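Local coordinates for protein endonuclease V (Homo sapiens, PDB 6OZE) that probably cleaves inosine-containing RNA in a metal-ion-dependent reaction, as an endoribonuclease with an RNase H-like fold, at residues R11-L16 / V122-G127; A18-R23 / L134-D139. The protein carries 4 engineered substitutions. One frame throughout, in Å; residues are numbered along the deposited sequence.

Contact 1 of 2, residues R11-L16 / V122-G127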
# COMPACT_ATOMS: atom_id res chain seq x y z
N ARG A 11 1.70 -5.87 -20.93
CA ARG A 11 0.81 -5.01 -21.71
C ARG A 11 -0.36 -4.52 -20.87
O ARG A 11 -0.81 -3.38 -21.02
CB ARG A 11 0.32 -5.79 -22.94
CG ARG A 11 -0.12 -4.90 -24.06
CD ARG A 11 -1.53 -5.21 -24.44
NE ARG A 11 -1.61 -6.08 -25.60
CZ ARG A 11 -2.70 -6.25 -26.33
NH1 ARG A 11 -3.81 -5.59 -26.01
NH2 ARG A 11 -2.69 -7.06 -27.37
N GLU A 12 -0.87 -5.36 -19.97
CA GLU A 12 -1.96 -4.94 -19.10
C GLU A 12 -1.49 -3.92 -18.07
O GLU A 12 -2.22 -2.98 -17.73
CB GLU A 12 -2.60 -6.17 -18.44
CG GLU A 12 -3.70 -5.88 -17.43
CD GLU A 12 -4.98 -5.31 -18.05
OE1 GLU A 12 -4.98 -5.02 -19.26
OE2 GLU A 12 -5.97 -5.15 -17.30
N GLN A 13 -0.27 -4.09 -17.54
CA GLN A 13 0.28 -3.05 -16.67
C GLN A 13 0.36 -1.72 -17.41
O GLN A 13 -0.01 -0.68 -16.86
CB GLN A 13 1.66 -3.46 -16.17
CG GLN A 13 1.63 -4.53 -15.12
CD GLN A 13 3.02 -4.92 -14.65
OE1 GLN A 13 3.95 -4.96 -15.45
NE2 GLN A 13 3.16 -5.21 -13.36
N ALA A 14 0.83 -1.75 -18.66
CA ALA A 14 0.93 -0.52 -19.44
C ALA A 14 -0.45 0.08 -19.69
O ALA A 14 -0.63 1.30 -19.59
CB ALA A 14 1.65 -0.79 -20.77
N ARG A 15 -1.44 -0.76 -19.99
CA ARG A 15 -2.80 -0.26 -20.21
C ARG A 15 -3.31 0.47 -18.98
O ARG A 15 -3.88 1.56 -19.08
CB ARG A 15 -3.74 -1.42 -20.55
CG ARG A 15 -5.19 -0.98 -20.82
CD ARG A 15 -6.11 -2.16 -21.17
NE ARG A 15 -6.54 -2.91 -19.98
CZ ARG A 15 -7.75 -2.79 -19.42
NH1 ARG A 15 -8.64 -1.94 -19.91
NH2 ARG A 15 -8.07 -3.54 -18.37
N LEU A 16 -3.14 -0.15 -17.82
CA LEU A 16 -3.70 0.40 -16.60
C LEU A 16 -2.89 1.59 -16.09
O LEU A 16 -3.46 2.54 -15.55
CB LEU A 16 -3.79 -0.69 -15.53
CG LEU A 16 -4.73 -1.84 -15.89
CD1 LEU A 16 -4.74 -2.84 -14.75
CD2 LEU A 16 -6.13 -1.31 -16.16
N VAL A 122 3.99 3.68 -7.48
CA VAL A 122 4.83 3.96 -8.63
C VAL A 122 6.30 3.62 -8.37
O VAL A 122 7.07 3.50 -9.32
CB VAL A 122 4.58 5.38 -9.16
CG1 VAL A 122 3.11 5.54 -9.51
CG2 VAL A 122 4.98 6.39 -8.13
N LEU A 123 6.69 3.44 -7.11
CA LEU A 123 8.05 2.99 -6.81
C LEU A 123 8.05 1.48 -7.04
O LEU A 123 7.76 0.69 -6.13
CB LEU A 123 8.42 3.33 -5.37
CG LEU A 123 9.89 3.34 -4.90
CD1 LEU A 123 9.98 3.81 -3.45
CD2 LEU A 123 10.57 1.99 -5.05
N HIS A 124 8.38 1.08 -8.26
CA HIS A 124 8.15 -0.30 -8.67
C HIS A 124 8.92 -0.53 -9.97
O HIS A 124 9.24 0.41 -10.70
CB HIS A 124 6.65 -0.54 -8.86
CG HIS A 124 6.30 -1.93 -9.31
ND1 HIS A 124 6.05 -2.23 -10.63
CD2 HIS A 124 6.13 -3.07 -8.62
CE1 HIS A 124 5.75 -3.52 -10.73
NE2 HIS A 124 5.79 -4.05 -9.52
N HIS A 125 9.18 -1.82 -10.25
CA HIS A 125 9.95 -2.21 -11.43
C HIS A 125 9.44 -1.52 -12.69
O HIS A 125 10.24 -1.12 -13.56
CB HIS A 125 9.86 -3.72 -11.64
CG HIS A 125 10.22 -4.53 -10.44
ND1 HIS A 125 9.50 -4.50 -9.26
CD2 HIS A 125 11.22 -5.43 -10.24
CE1 HIS A 125 10.05 -5.32 -8.39
NE2 HIS A 125 11.09 -5.90 -8.95
N ARG A 126 8.12 -1.39 -12.83
CA ARG A 126 7.50 -0.84 -14.03
C ARG A 126 6.70 0.42 -13.74
O ARG A 126 5.85 0.80 -14.55
CB ARG A 126 6.64 -1.92 -14.69
CG ARG A 126 6.44 -1.75 -16.19
CD ARG A 126 6.00 -3.06 -16.84
NE ARG A 126 7.13 -3.94 -17.10
CZ ARG A 126 7.58 -4.88 -16.27
NH1 ARG A 126 6.98 -5.09 -15.11
NH2 ARG A 126 8.63 -5.62 -16.62
N GLY A 127 6.95 1.08 -12.61
CA GLY A 127 6.13 2.21 -12.22
C GLY A 127 4.69 1.85 -11.95
O GLY A 127 3.82 2.73 -12.02

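Contact 2 of 2, residues A18-R23 / L134-D139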
# COMPACT_ATOMS: atom_id res chain seq x y z
N ALA A 18 -1.60 3.92 -17.69
CA ALA A 18 -2.01 5.13 -18.38
C ALA A 18 -3.18 5.81 -17.69
O ALA A 18 -3.46 6.98 -17.97
CB ALA A 18 -2.36 4.82 -19.84
N HIS A 19 -3.87 5.11 -16.78
CA HIS A 19 -4.99 5.66 -16.04
C HIS A 19 -4.62 6.17 -14.65
O HIS A 19 -5.49 6.68 -13.95
CB HIS A 19 -6.13 4.64 -15.92
CG HIS A 19 -6.80 4.35 -17.22
ND1 HIS A 19 -6.34 3.39 -18.10
CD2 HIS A 19 -7.88 4.91 -17.81
CE1 HIS A 19 -7.13 3.36 -19.16
NE2 HIS A 19 -8.07 4.27 -19.01
N VAL A 20 -3.36 6.01 -14.23
CA VAL A 20 -2.94 6.50 -12.92
C VAL A 20 -3.01 8.03 -12.89
O VAL A 20 -2.58 8.71 -13.83
CB VAL A 20 -1.52 6.01 -12.58
CG1 VAL A 20 -1.03 6.65 -11.27
CG2 VAL A 20 -1.48 4.52 -12.45
N VAL A 21 -3.55 8.57 -11.81
CA VAL A 21 -3.65 10.01 -11.58
C VAL A 21 -2.72 10.33 -10.42
O VAL A 21 -2.96 9.90 -9.30
CB VAL A 21 -5.09 10.42 -11.26
CG1 VAL A 21 -5.16 11.88 -10.83
CG2 VAL A 21 -6.01 10.15 -12.44
N ASP A 22 -1.65 11.10 -10.68
CA ASP A 22 -0.63 11.33 -9.66
C ASP A 22 -0.75 12.69 -8.99
O ASP A 22 0.25 13.27 -8.55
CB ASP A 22 0.78 11.09 -10.21
CG ASP A 22 1.11 11.99 -11.37
OD1 ASP A 22 0.17 12.49 -12.02
OD2 ASP A 22 2.32 12.19 -11.64
N ARG A 23 -1.97 13.21 -8.90
CA ARG A 23 -2.26 14.46 -8.23
C ARG A 23 -3.43 14.23 -7.29
O ARG A 23 -4.12 13.21 -7.35
CB ARG A 23 -2.62 15.55 -9.24
CG ARG A 23 -3.93 15.28 -9.95
CD ARG A 23 -4.21 16.32 -11.02
NE ARG A 23 -5.43 15.99 -11.75
CZ ARG A 23 -6.65 16.31 -11.35
NH1 ARG A 23 -6.82 16.98 -10.21
NH2 ARG A 23 -7.70 15.97 -12.08
N LEU A 134 -4.23 -1.68 -7.70
CA LEU A 134 -5.48 -1.69 -6.95
C LEU A 134 -6.19 -0.34 -7.05
O LEU A 134 -7.42 -0.29 -7.18
CB LEU A 134 -5.21 -2.07 -5.50
CG LEU A 134 -6.42 -2.17 -4.58
CD1 LEU A 134 -7.35 -3.33 -5.00
CD2 LEU A 134 -5.96 -2.35 -3.15
N GLY A 135 -5.43 0.76 -6.97
CA GLY A 135 -6.05 2.07 -7.04
C GLY A 135 -6.79 2.33 -8.34
O GLY A 135 -7.92 2.83 -8.35
N VAL A 136 -6.16 2.00 -9.48
CA VAL A 136 -6.80 2.26 -10.77
C VAL A 136 -8.07 1.42 -10.92
O VAL A 136 -9.09 1.89 -11.44
CB VAL A 136 -5.80 2.02 -11.92
CG1 VAL A 136 -6.52 1.88 -13.25
CG2 VAL A 136 -4.78 3.15 -11.99
N LEU A 137 -8.02 0.16 -10.47
CA LEU A 137 -9.16 -0.73 -10.66
C LEU A 137 -10.31 -0.42 -9.70
O LEU A 137 -11.47 -0.54 -10.09
CB LEU A 137 -8.71 -2.18 -10.55
CG LEU A 137 -7.89 -2.70 -11.73
CD1 LEU A 137 -7.40 -4.11 -11.44
CD2 LEU A 137 -8.70 -2.68 -13.03
N THR A 138 -10.01 -0.01 -8.46
CA THR A 138 -11.06 0.44 -7.55
C THR A 138 -11.47 1.89 -7.80
O THR A 138 -12.54 2.30 -7.32
CB THR A 138 -10.62 0.34 -6.09
OG1 THR A 138 -9.48 1.17 -5.88
CG2 THR A 138 -10.27 -1.11 -5.73
N ASP A 139 -10.66 2.65 -8.54
CA ASP A 139 -10.79 4.11 -8.66
C ASP A 139 -10.88 4.78 -7.30
O ASP A 139 -11.71 5.66 -7.07
CB ASP A 139 -11.95 4.52 -9.56
CG ASP A 139 -11.77 5.92 -10.13
OD1 ASP A 139 -10.60 6.36 -10.28
OD2 ASP A 139 -12.79 6.57 -10.42

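Contact 1 of 2, residues R11-L16 / V122-G127
Q13 reaches from the helix toward the loop and meets R126 and H124 with the two ends of its amide. Its chain runs straight beyond CG (chi2 180°), which carries the amide out from the helix to the side chains of H124 and R126. OE1 lies 3.1 Å from R126 NH1 in a weak, strongly bent hydrogen bond (126° at the hydrogen), and it also rests beside R126 CD, 3.1 Å away. The amide and guanidinium planes are turned 32° from each other. On the other branch, Q13 NE2 approaches H124 CE1 at 4.1 Å, with the amide nearly perpendicular to the imidazole, while Q13 NE2 gives its hydrogen bond to the carbonyl of G86. R126 and H124 both belong to a type I turn, H124 to G127, closed by G127 N to H124 O. With an alanine in place of R126 the CD and NH1 contacts go, and Q13 OE1 would probably be left without this weak donor and without the chain lying beside it. The Q13-R126 contact joins helix 3-17 to the loop between strand 115-118 and helix 130-138, with F87, and F90 of helix 89-106, packed around it.

Contact 2 of 2, residues A18-R23 / L134-D139
V20 and H19 pack against V136 on helix 130-138, one of the helices of this RNase H-like fold, where the loop leaving helix 3-17 passes near the helix's C-terminal end. In the conformer described, V136 carries the contact with its two methyl groups, each meeting a different residue of the loop; the valine is modelled in two conformers, so this methyl pairing is not certain. CG2 meets V20 CG2 at 3.6 Å, methyl against methyl, the two side chains crossing at about a right angle; the same V136 CG2 also lies 3.9 Å from the backbone N of V20. CG1, set anti to the backbone N (chi1 163°), is directed instead to H19, touching its CB at 3.9 Å. The histidine meets the helix with its beta carbon: CB starts toward V136, but the imidazole turns away, and its ND1 is hydrogen-bonded to the carbonyl of R15 in the preceding helix. That bond probably helps to hold the ring's rotation. The contact is thus small and apolar, a branched side chain fitted against two consecutive loop residues near the surface. F128 also packs on V20, and a little farther on V21 N is hydrogen-bonded to H205, which also binds the D139 carboxylate, so one histidine links both segments. D139, with positive phi, is the C' residue of a Schellman motif that ends the helix, pairing L140 N with G135 O and, weakly, D139 N with V136 O. One turn back, the carbonyl of L134 accepts two bonds from a single residue: T138 N at 2.9 Å, and T138 OG1 at 2.8 Å, the hydroxyl tilted 33° from the carbonyl plane.

Overall arrangement
The centres of contacts 1 and 2 lie about 11 Å apart, on the same side of the chain's centre. Their segments alternate along the sequence: helix 3-17 and the loop after it supply 11-16 and then 18-23, while 122-127 and then 134-139 come from the loop after strand 115-118 and the helix 130-138 that follows. The two contacts touch directly: L16 O packs 3.8 Å from V136 CG2 in the conformer described. Together they fasten the N-terminal helix and its exit loop to one loop-and-helix connection between strands 115-118 and 142-146, parallel neighbours within the mixed sheet. The N-terminal helix and the loop after it thus pack at two successive points on this connection.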